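Local coordinates for protein RIF2 (Saccharomyces cerevisiae, PDB 4BJ1) that takes part in telomere length regulation and transcriptional silencing, and interacts with RIF1 and with the C-terminus of RAP1, at residues I82-Y87 against V147-E152; S127-M132 against I172-V177. One frame throughout, in Å; residues are numbered along the deposited sequence.

Contact 1 of 2, residues I82-Y87 against V147-E152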
ATOM      1  N   ILE A  82      15.363 -13.276 -13.774  1.00 78.15           N
ATOM      2  CA  ILE A  82      15.273 -13.789 -15.131  1.00 78.88           C
ATOM      3  C   ILE A  82      13.899 -14.408 -15.294  1.00 84.30           C
ATOM      4  O   ILE A  82      13.506 -15.255 -14.496  1.00 81.09           O
ATOM      5  CB  ILE A  82      16.467 -14.684 -15.551  1.00 82.12           C
ATOM      6  CG1 ILE A  82      17.701 -13.806 -15.859  1.00 84.12           C
ATOM      7  CG2 ILE A  82      16.123 -15.518 -16.782  1.00 84.29           C
ATOM      8  CD1 ILE A  82      18.949 -14.271 -15.324  1.00 87.05           C
ATOM      9  N   GLU A  83      13.130 -13.894 -16.270  1.00 85.53           N
ATOM     10  CA  GLU A  83      11.789 -14.375 -16.564  1.00 86.11           C
ATOM     11  C   GLU A  83      11.919 -15.396 -17.688  1.00 95.85           C
ATOM     12  O   GLU A  83      12.281 -15.052 -18.821  1.00100.03           O
ATOM     13  CB  GLU A  83      10.888 -13.208 -16.941  1.00 89.17           C
ATOM     14  CG  GLU A  83      10.678 -12.222 -15.807  1.00 96.45           C
ATOM     15  CD  GLU A  83       9.997 -10.951 -16.269  1.00115.09           C
ATOM     16  OE1 GLU A  83      10.689 -10.080 -16.844  1.00101.03           O
ATOM     17  OE2 GLU A  83       8.759 -10.851 -16.102  1.00112.81           O
ATOM     18  N   MET A  84      11.699 -16.671 -17.348  1.00 92.22           N
ATOM     19  CA  MET A  84      11.890 -17.813 -18.244  1.00 94.41           C
ATOM     20  C   MET A  84      10.722 -18.113 -19.189  1.00103.63           C
ATOM     21  O   MET A  84      10.860 -18.960 -20.080  1.00105.70           O
ATOM     22  CB  MET A  84      12.253 -19.061 -17.418  1.00 94.74           C
ATOM     23  CG  MET A  84      13.636 -18.985 -16.799  1.00 96.26           C
ATOM     24  SD  MET A  84      14.906 -18.548 -18.001  1.00102.04           S
ATOM     25  CE  MET A  84      14.904 -20.020 -19.011  1.00102.60           C
ATOM     26  N   ASN A  85       9.587 -17.419 -18.997  1.00102.41           N
ATOM     27  CA  ASN A  85       8.363 -17.579 -19.784  1.00105.35           C
ATOM     28  C   ASN A  85       8.570 -17.387 -21.265  1.00119.02           C
ATOM     29  O   ASN A  85       8.263 -18.293 -22.049  1.00121.39           O
ATOM     30  CB  ASN A  85       7.291 -16.658 -19.270  1.00 98.74           C
ATOM     31  CG  ASN A  85       6.735 -17.182 -17.999  1.00111.92           C
ATOM     32  OD1 ASN A  85       5.936 -18.118 -18.018  1.00 96.89           O
ATOM     33  ND2 ASN A  85       7.227 -16.656 -16.871  1.00104.84           N
ATOM     34  N   ASP A  86       9.143 -16.228 -21.642  1.00121.02           N
ATOM     35  CA  ASP A  86       9.423 -15.886 -23.031  1.00128.10           C
ATOM     36  C   ASP A  86      10.396 -16.874 -23.696  1.00135.98           C
ATOM     37  O   ASP A  86      10.242 -17.163 -24.878  1.00141.05           O
ATOM     38  CB  ASP A  86       9.932 -14.438 -23.140  1.00132.28           C
ATOM     39  CG  ASP A  86       9.619 -13.784 -24.475  1.00155.28           C
ATOM     40  OD1 ASP A  86       8.410 -13.611 -24.788  1.00158.50           O
ATOM     41  OD2 ASP A  86      10.579 -13.428 -25.203  1.00166.10           O
ATOM     42  N   TYR A  87      11.330 -17.442 -22.917  1.00129.94           N
ATOM     43  CA  TYR A  87      12.366 -18.372 -23.366  1.00132.08           C
ATOM     44  C   TYR A  87      11.916 -19.797 -23.760  1.00137.26           C
ATOM     45  O   TYR A  87      12.263 -20.257 -24.851  1.00141.74           O
ATOM     46  CB  TYR A  87      13.466 -18.477 -22.290  1.00129.87           C
ATOM     47  CG  TYR A  87      14.766 -19.000 -22.846  1.00135.14           C
ATOM     48  CD1 TYR A  87      15.647 -18.156 -23.514  1.00139.06           C
ATOM     49  CD2 TYR A  87      15.092 -20.352 -22.758  1.00137.90           C
ATOM     50  CE1 TYR A  87      16.825 -18.639 -24.073  1.00143.32           C
ATOM     51  CE2 TYR A  87      16.278 -20.845 -23.301  1.00141.53           C
ATOM     52  CZ  TYR A  87      17.134 -19.983 -23.963  1.00151.02           C
ATOM     53  OH  TYR A  87      18.293 -20.439 -24.520  1.00156.36           O
ATOM     54  N   VAL A 147      20.269 -15.544  -8.481  1.00 75.40           N
ATOM     55  CA  VAL A 147      19.541 -15.465  -9.725  1.00 73.90           C
ATOM     56  C   VAL A 147      18.179 -16.039  -9.431  1.00 80.97           C
ATOM     57  O   VAL A 147      18.096 -17.179  -8.970  1.00 83.43           O
ATOM     58  CB  VAL A 147      20.218 -16.286 -10.819  1.00 77.15           C
ATOM     59  CG1 VAL A 147      19.886 -15.721 -12.179  1.00 77.23           C
ATOM     60  CG2 VAL A 147      21.712 -16.334 -10.616  1.00 77.92           C
ATOM     61  N   TYR A 148      17.116 -15.265  -9.662  1.00 76.40           N
ATOM     62  CA  TYR A 148      15.761 -15.734  -9.453  1.00 75.64           C
ATOM     63  C   TYR A 148      15.154 -15.881 -10.808  1.00 77.32           C
ATOM     64  O   TYR A 148      14.944 -14.884 -11.499  1.00 77.06           O
ATOM     65  CB  TYR A 148      14.952 -14.812  -8.505  1.00 78.19           C
ATOM     66  CG  TYR A 148      13.462 -14.725  -8.786  1.00 82.75           C
ATOM     67  CD1 TYR A 148      12.659 -15.869  -8.805  1.00 85.47           C
ATOM     68  CD2 TYR A 148      12.847 -13.497  -9.010  1.00 84.28           C
ATOM     69  CE1 TYR A 148      11.290 -15.791  -9.085  1.00 86.61           C
ATOM     70  CE2 TYR A 148      11.476 -13.404  -9.260  1.00 85.67           C
ATOM     71  CZ  TYR A 148      10.700 -14.551  -9.297  1.00 94.92           C
ATOM     72  OH  TYR A 148       9.346 -14.435  -9.530  1.00 99.36           O
ATOM     73  N   PHE A 149      14.947 -17.144 -11.212  1.00 73.63           N
ATOM     74  CA  PHE A 149      14.338 -17.544 -12.478  1.00 73.21           C
ATOM     75  C   PHE A 149      12.865 -17.733 -12.205  1.00 76.78           C
ATOM     76  O   PHE A 149      12.499 -18.451 -11.277  1.00 76.81           O
ATOM     77  CB  PHE A 149      14.943 -18.846 -13.001  1.00 76.04           C
ATOM     78  CG  PHE A 149      16.428 -18.821 -13.286  1.00 78.28           C
ATOM     79  CD1 PHE A 149      16.905 -18.463 -14.543  1.00 81.49           C
ATOM     80  CD2 PHE A 149      17.347 -19.224 -12.316  1.00 79.67           C
ATOM     81  CE1 PHE A 149      18.277 -18.475 -14.815  1.00 82.78           C
ATOM     82  CE2 PHE A 149      18.718 -19.209 -12.582  1.00 82.39           C
ATOM     83  CZ  PHE A 149      19.172 -18.855 -13.835  1.00 81.38           C
ATOM     84  N   LYS A 150      12.019 -17.072 -12.986  1.00 73.72           N
ATOM     85  CA  LYS A 150      10.577 -17.124 -12.791  1.00 73.93           C
ATOM     86  C   LYS A 150       9.910 -17.736 -14.002  1.00 79.47           C
ATOM     87  O   LYS A 150      10.166 -17.298 -15.128  1.00 81.38           O
ATOM     88  CB  LYS A 150      10.050 -15.698 -12.504  1.00 76.45           C
ATOM     89  CG  LYS A 150       8.540 -15.511 -12.573  1.00 92.99           C
ATOM     90  CD  LYS A 150       8.218 -14.134 -13.129  1.00103.54           C
ATOM     91  CE  LYS A 150       6.743 -13.830 -13.099  1.00111.26           C
ATOM     92  NZ  LYS A 150       6.269 -13.438 -11.742  1.00111.87           N
ATOM     93  N   PHE A 151       9.057 -18.746 -13.775  1.00 75.44           N
ATOM     94  CA  PHE A 151       8.316 -19.411 -14.843  1.00 77.15           C
ATOM     95  C   PHE A 151       6.860 -19.530 -14.432  1.00 80.76           C
ATOM     96  O   PHE A 151       6.571 -19.987 -13.333  1.00 79.89           O
ATOM     97  CB  PHE A 151       8.929 -20.781 -15.199  1.00 80.71           C
ATOM     98  CG  PHE A 151       8.238 -21.443 -16.365  1.00 85.62           C
ATOM     99  CD1 PHE A 151       8.393 -20.952 -17.660  1.00 90.75           C
ATOM    100  CD2 PHE A 151       7.396 -22.530 -16.169  1.00 89.30           C
ATOM    101  CE1 PHE A 151       7.728 -21.549 -18.736  1.00 94.33           C
ATOM    102  CE2 PHE A 151       6.725 -23.120 -17.246  1.00 94.88           C
ATOM    103  CZ  PHE A 151       6.890 -22.619 -18.519  1.00 94.51           C
ATOM    104  N   GLU A 152       5.950 -19.093 -15.298  1.00 78.61           N
ATOM    105  CA  GLU A 152       4.522 -19.075 -15.019  1.00 79.62           C
ATOM    106  C   GLU A 152       3.726 -19.863 -16.090  1.00 88.90           C
ATOM    107  O   GLU A 152       3.704 -19.489 -17.268  1.00 89.90           O
ATOM    108  CB  GLU A 152       4.061 -17.610 -14.846  1.00 80.31           C
ATOM    109  CG  GLU A 152       2.557 -17.363 -14.885  1.00 96.17           C
ATOM    110  CD  GLU A 152       2.013 -17.045 -16.268  1.00122.83           C
ATOM    111  OE1 GLU A 152       2.460 -16.036 -16.863  1.00124.25           O
ATOM    112  OE2 GLU A 152       1.180 -17.833 -16.778  1.00110.83           O
TER
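With CG anti to the carbonyl carbon (chi1 -61°), Phe-149 sets its ring beside Ile-82, whose CG1 lies beside the backbone N (chi1 -76°), leaving CG2 anti to it. The two side chains leave neighbouring strands in the same direction, and CG2 of Ile-82 lies 3.8 Å from CD1 of Phe-149. The other branch of the isoleucine ends in CD1, which packs on CG1 of Val-147 at 3.6 Å. Met-84, bent at chi2 and chi3, runs alongside the same phenylalanine; its SD sits near the ring plane at the edge, 5.3 Å from the Phe-149 centroid, a Met-aromatic contact. Beneath these side chains the backbones pair as parallel strands. Ile-82 N donates to Tyr-148 O, and Lys-150 N returns a bond to Ile-82 O at 2.8 Å. Past the end of strand 78-83, Met-84 N still reaches Lys-150 O at 2.8 Å, and the chain then turns into helix 85-88, with the Asn-85 side chain resting against the backbone of Glu-152. Glu-83 and Lys-150 share the other face of the sheet, touching through CG of Glu-83 and CD of Lys-150 at 4.1 Å. Their charged ends part company: Lys-150 NZ bonds to the hydroxyl of Tyr-61, and Glu-83 OE1 accepts from Lys-243 N of the second subunit. The chemistry is therefore divided by face, with an apolar layer under helices 128-137 and 165-180 on one side, and on the other, aliphatic stems that carry polar groups to helix 58-74 and to the neighbouring subunit.

Contact 2 of 2, residues S127-M132 against I172-V177; sequences SDLMMM and INVLSV
The CG2 methyl of Val-174 is the main bump of this helix pair, projecting from helix 165-180 into a shallow hollow on helix 128-137 formed by Leu-129, the backbone of Met-130 and the Met-130 side chain. One wall is Leu-129, whose CG lies 3.8 Å from CG2 of Val-174; the floor is backbone, with Met-130 N at 3.7 Å from the same methyl. Met-130 supplies the other wall. Its CG is anti to the backbone N (chi1 -176°), but the chain bends at chi2 and chi3, and the side chains of Met-130 and Val-174 pass each other running opposite ways. Its terminal CE becomes a bump in turn, lodging between CA of Val-174, 3.8 Å away, and CG2 of Val-177, 4.0 Å away, one turn further along. Ser-127 borders the hollow at the helix start, where its OG accepts from Met-130 N as an N-cap. No hydrogen bond crosses between the segments, so apolar shape carries the contact. The axes of the short segments 128-132 and 172-177 approach to 9.6 Å and cross at -43°, while Leu-129 continues inward onto Phe-171 and Met-84. The two neighbouring helices form one helical layer of an alpha/beta fold, consistent with the ASCE domain assignment and the AAA+ fold of this protein.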
ATOM      1  N   SER A 127      26.041 -20.819 -24.420  1.00139.73           N
ATOM      2  CA  SER A 127      24.676 -20.744 -24.957  1.00139.57           C
ATOM      3  C   SER A 127      24.073 -19.334 -24.817  1.00139.81           C
ATOM      4  O   SER A 127      24.601 -18.514 -24.070  1.00136.40           O
ATOM      5  CB  SER A 127      23.781 -21.799 -24.302  1.00139.80           C
ATOM      6  OG  SER A 127      23.324 -21.446 -23.005  1.00141.00           O
ATOM      7  N   ASP A 128      22.976 -19.062 -25.542  1.00137.68           N
ATOM      8  CA  ASP A 128      22.250 -17.783 -25.536  1.00135.66           C
ATOM      9  C   ASP A 128      21.829 -17.388 -24.115  1.00129.14           C
ATOM     10  O   ASP A 128      22.021 -16.240 -23.705  1.00126.78           O
ATOM     11  CB  ASP A 128      20.975 -17.867 -26.423  1.00141.19           C
ATOM     12  CG  ASP A 128      21.036 -18.743 -27.671  1.00161.97           C
ATOM     13  OD1 ASP A 128      22.156 -18.961 -28.197  1.00167.65           O
ATOM     14  OD2 ASP A 128      19.956 -19.177 -28.148  1.00170.58           O
ATOM     15  N   LEU A 129      21.235 -18.356 -23.388  1.00120.16           N
ATOM     16  CA  LEU A 129      20.728 -18.228 -22.026  1.00113.30           C
ATOM     17  C   LEU A 129      21.869 -17.952 -21.066  1.00114.81           C
ATOM     18  O   LEU A 129      21.838 -16.945 -20.363  1.00112.18           O
ATOM     19  CB  LEU A 129      19.975 -19.515 -21.649  1.00111.65           C
ATOM     20  CG  LEU A 129      19.273 -19.596 -20.299  1.00110.67           C
ATOM     21  CD1 LEU A 129      18.400 -18.381 -20.022  1.00108.33           C
ATOM     22  CD2 LEU A 129      18.436 -20.817 -20.239  1.00112.67           C
ATOM     23  N   MET A 130      22.896 -18.819 -21.087  1.00112.50           N
ATOM     24  CA  MET A 130      24.116 -18.733 -20.291  1.00110.63           C
ATOM     25  C   MET A 130      24.736 -17.347 -20.403  1.00115.56           C
ATOM     26  O   MET A 130      25.074 -16.745 -19.392  1.00113.57           O
ATOM     27  CB  MET A 130      25.115 -19.800 -20.763  1.00116.25           C
ATOM     28  CG  MET A 130      26.373 -19.863 -19.946  1.00119.10           C
ATOM     29  SD  MET A 130      26.136 -20.670 -18.354  1.00120.12           S
ATOM     30  CE  MET A 130      25.910 -22.422 -18.897  1.00120.27           C
ATOM     31  N   MET A 131      24.856 -16.843 -21.629  1.00115.92           N
ATOM     32  CA  MET A 131      25.428 -15.544 -21.946  1.00117.69           C
ATOM     33  C   MET A 131      24.659 -14.433 -21.287  1.00116.88           C
ATOM     34  O   MET A 131      25.269 -13.537 -20.695  1.00115.11           O
ATOM     35  CB  MET A 131      25.447 -15.354 -23.459  1.00126.70           C
ATOM     36  CG  MET A 131      26.734 -15.782 -24.071  1.00135.03           C
ATOM     37  SD  MET A 131      27.769 -14.329 -24.276  1.00143.23           S
ATOM     38  CE  MET A 131      27.214 -13.775 -25.934  1.00147.75           C
ATOM     39  N   MET A 132      23.317 -14.514 -21.363  1.00111.91           N
ATOM     40  CA  MET A 132      22.399 -13.543 -20.783  1.00109.70           C
ATOM     41  C   MET A 132      22.411 -13.581 -19.250  1.00104.09           C
ATOM     42  O   MET A 132      22.470 -12.510 -18.647  1.00103.48           O
ATOM     43  CB  MET A 132      20.989 -13.728 -21.355  1.00113.65           C
ATOM     44  CG  MET A 132      19.988 -12.712 -20.839  1.00117.38           C
ATOM     45  SD  MET A 132      18.781 -13.483 -19.724  1.00117.84           S
ATOM     46  CE  MET A 132      17.643 -14.259 -20.969  1.00117.22           C
ATOM     47  N   ILE A 172      18.349 -26.237 -17.851  1.00 94.72           N
ATOM     48  CA  ILE A 172      18.861 -27.182 -16.845  1.00 95.28           C
ATOM     49  C   ILE A 172      20.409 -27.261 -16.906  1.00100.08           C
ATOM     50  O   ILE A 172      21.055 -27.592 -15.901  1.00100.31           O
ATOM     51  CB  ILE A 172      18.159 -28.565 -16.922  1.00101.67           C
ATOM     52  CG1 ILE A 172      16.625 -28.426 -16.816  1.00100.98           C
ATOM     53  CG2 ILE A 172      18.685 -29.526 -15.846  1.00103.47           C
ATOM     54  CD1 ILE A 172      15.865 -29.660 -17.337  1.00114.52           C
ATOM     55  N   ASN A 173      20.991 -26.892 -18.068  1.00 96.10           N
ATOM     56  CA  ASN A 173      22.434 -26.802 -18.272  1.00 96.40           C
ATOM     57  C   ASN A 173      23.021 -25.575 -17.525  1.00 94.03           C
ATOM     58  O   ASN A 173      24.034 -25.693 -16.822  1.00 92.98           O
ATOM     59  CB  ASN A 173      22.760 -26.778 -19.768  1.00102.49           C
ATOM     60  CG  ASN A 173      22.560 -28.102 -20.493  1.00118.44           C
ATOM     61  OD1 ASN A 173      22.210 -29.144 -19.908  1.00110.10           O
ATOM     62  ND2 ASN A 173      22.717 -28.065 -21.805  1.00108.39           N
ATOM     63  N   VAL A 174      22.340 -24.417 -17.633  1.00 87.05           N
ATOM     64  CA  VAL A 174      22.715 -23.195 -16.920  1.00 82.63           C
ATOM     65  C   VAL A 174      22.569 -23.484 -15.421  1.00 86.16           C
ATOM     66  O   VAL A 174      23.498 -23.220 -14.646  1.00 86.45           O
ATOM     67  CB  VAL A 174      21.909 -21.950 -17.370  1.00 82.77           C
ATOM     68  CG1 VAL A 174      22.222 -20.738 -16.500  1.00 79.76           C
ATOM     69  CG2 VAL A 174      22.184 -21.619 -18.827  1.00 85.15           C
ATOM     70  N   LEU A 175      21.453 -24.114 -15.031  1.00 81.42           N
ATOM     71  CA  LEU A 175      21.235 -24.425 -13.626  1.00 80.13           C
ATOM     72  C   LEU A 175      22.319 -25.338 -13.047  1.00 87.78           C
ATOM     73  O   LEU A 175      22.803 -25.042 -11.956  1.00 87.60           O
ATOM     74  CB  LEU A 175      19.824 -24.970 -13.347  1.00 79.33           C
ATOM     75  CG  LEU A 175      18.645 -24.041 -13.578  1.00 80.07           C
ATOM     76  CD1 LEU A 175      17.376 -24.752 -13.299  1.00 80.76           C
ATOM     77  CD2 LEU A 175      18.720 -22.812 -12.725  1.00 77.22           C
ATOM     78  N   SER A 176      22.753 -26.385 -13.787  1.00 87.54           N
ATOM     79  CA  SER A 176      23.807 -27.275 -13.288  1.00 90.18           C
ATOM     80  C   SER A 176      25.167 -26.554 -13.168  1.00 92.07           C
ATOM     81  O   SER A 176      25.939 -26.887 -12.277  1.00 93.20           O
ATOM     82  CB  SER A 176      23.898 -28.576 -14.091  1.00 97.78           C
ATOM     83  OG  SER A 176      24.520 -28.421 -15.356  1.00109.95           O
ATOM     84  N   VAL A 177      25.427 -25.534 -14.001  1.00 85.94           N
ATOM     85  CA  VAL A 177      26.670 -24.758 -13.909  1.00 85.66           C
ATOM     86  C   VAL A 177      26.664 -23.825 -12.687  1.00 87.54           C
ATOM     87  O   VAL A 177      27.710 -23.637 -12.072  1.00 87.64           O
ATOM     88  CB  VAL A 177      26.994 -24.025 -15.227  1.00 89.59           C
ATOM     89  CG1 VAL A 177      28.086 -22.976 -15.041  1.00 88.69           C
ATOM     90  CG2 VAL A 177      27.385 -25.031 -16.302  1.00 93.11           C
TER

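After two helices, strand 48-53 and helix 58-74, the chain lays down strand 78-83 and helix 85-88, then, after an unmodelled stretch, helix 128-137, strand 145-153 and helix 165-180. Contact 1 closes the loop from 82-87 to 147-152, joining the strand at one edge of the sheet within this chain to its neighbour. Contact 2 opens inside that loop, at 127-132, and closes beyond it, at 172-177, so the two cross rather than nest. Their centres lie about 12 Å apart and they touch directly: Met-84 CE meets Leu-129 CD2 at 3.8 Å, and Phe-149 CE2 meets Leu-175 CD2 at 3.6 Å. Sheet edge and helical layer are thereby tied together.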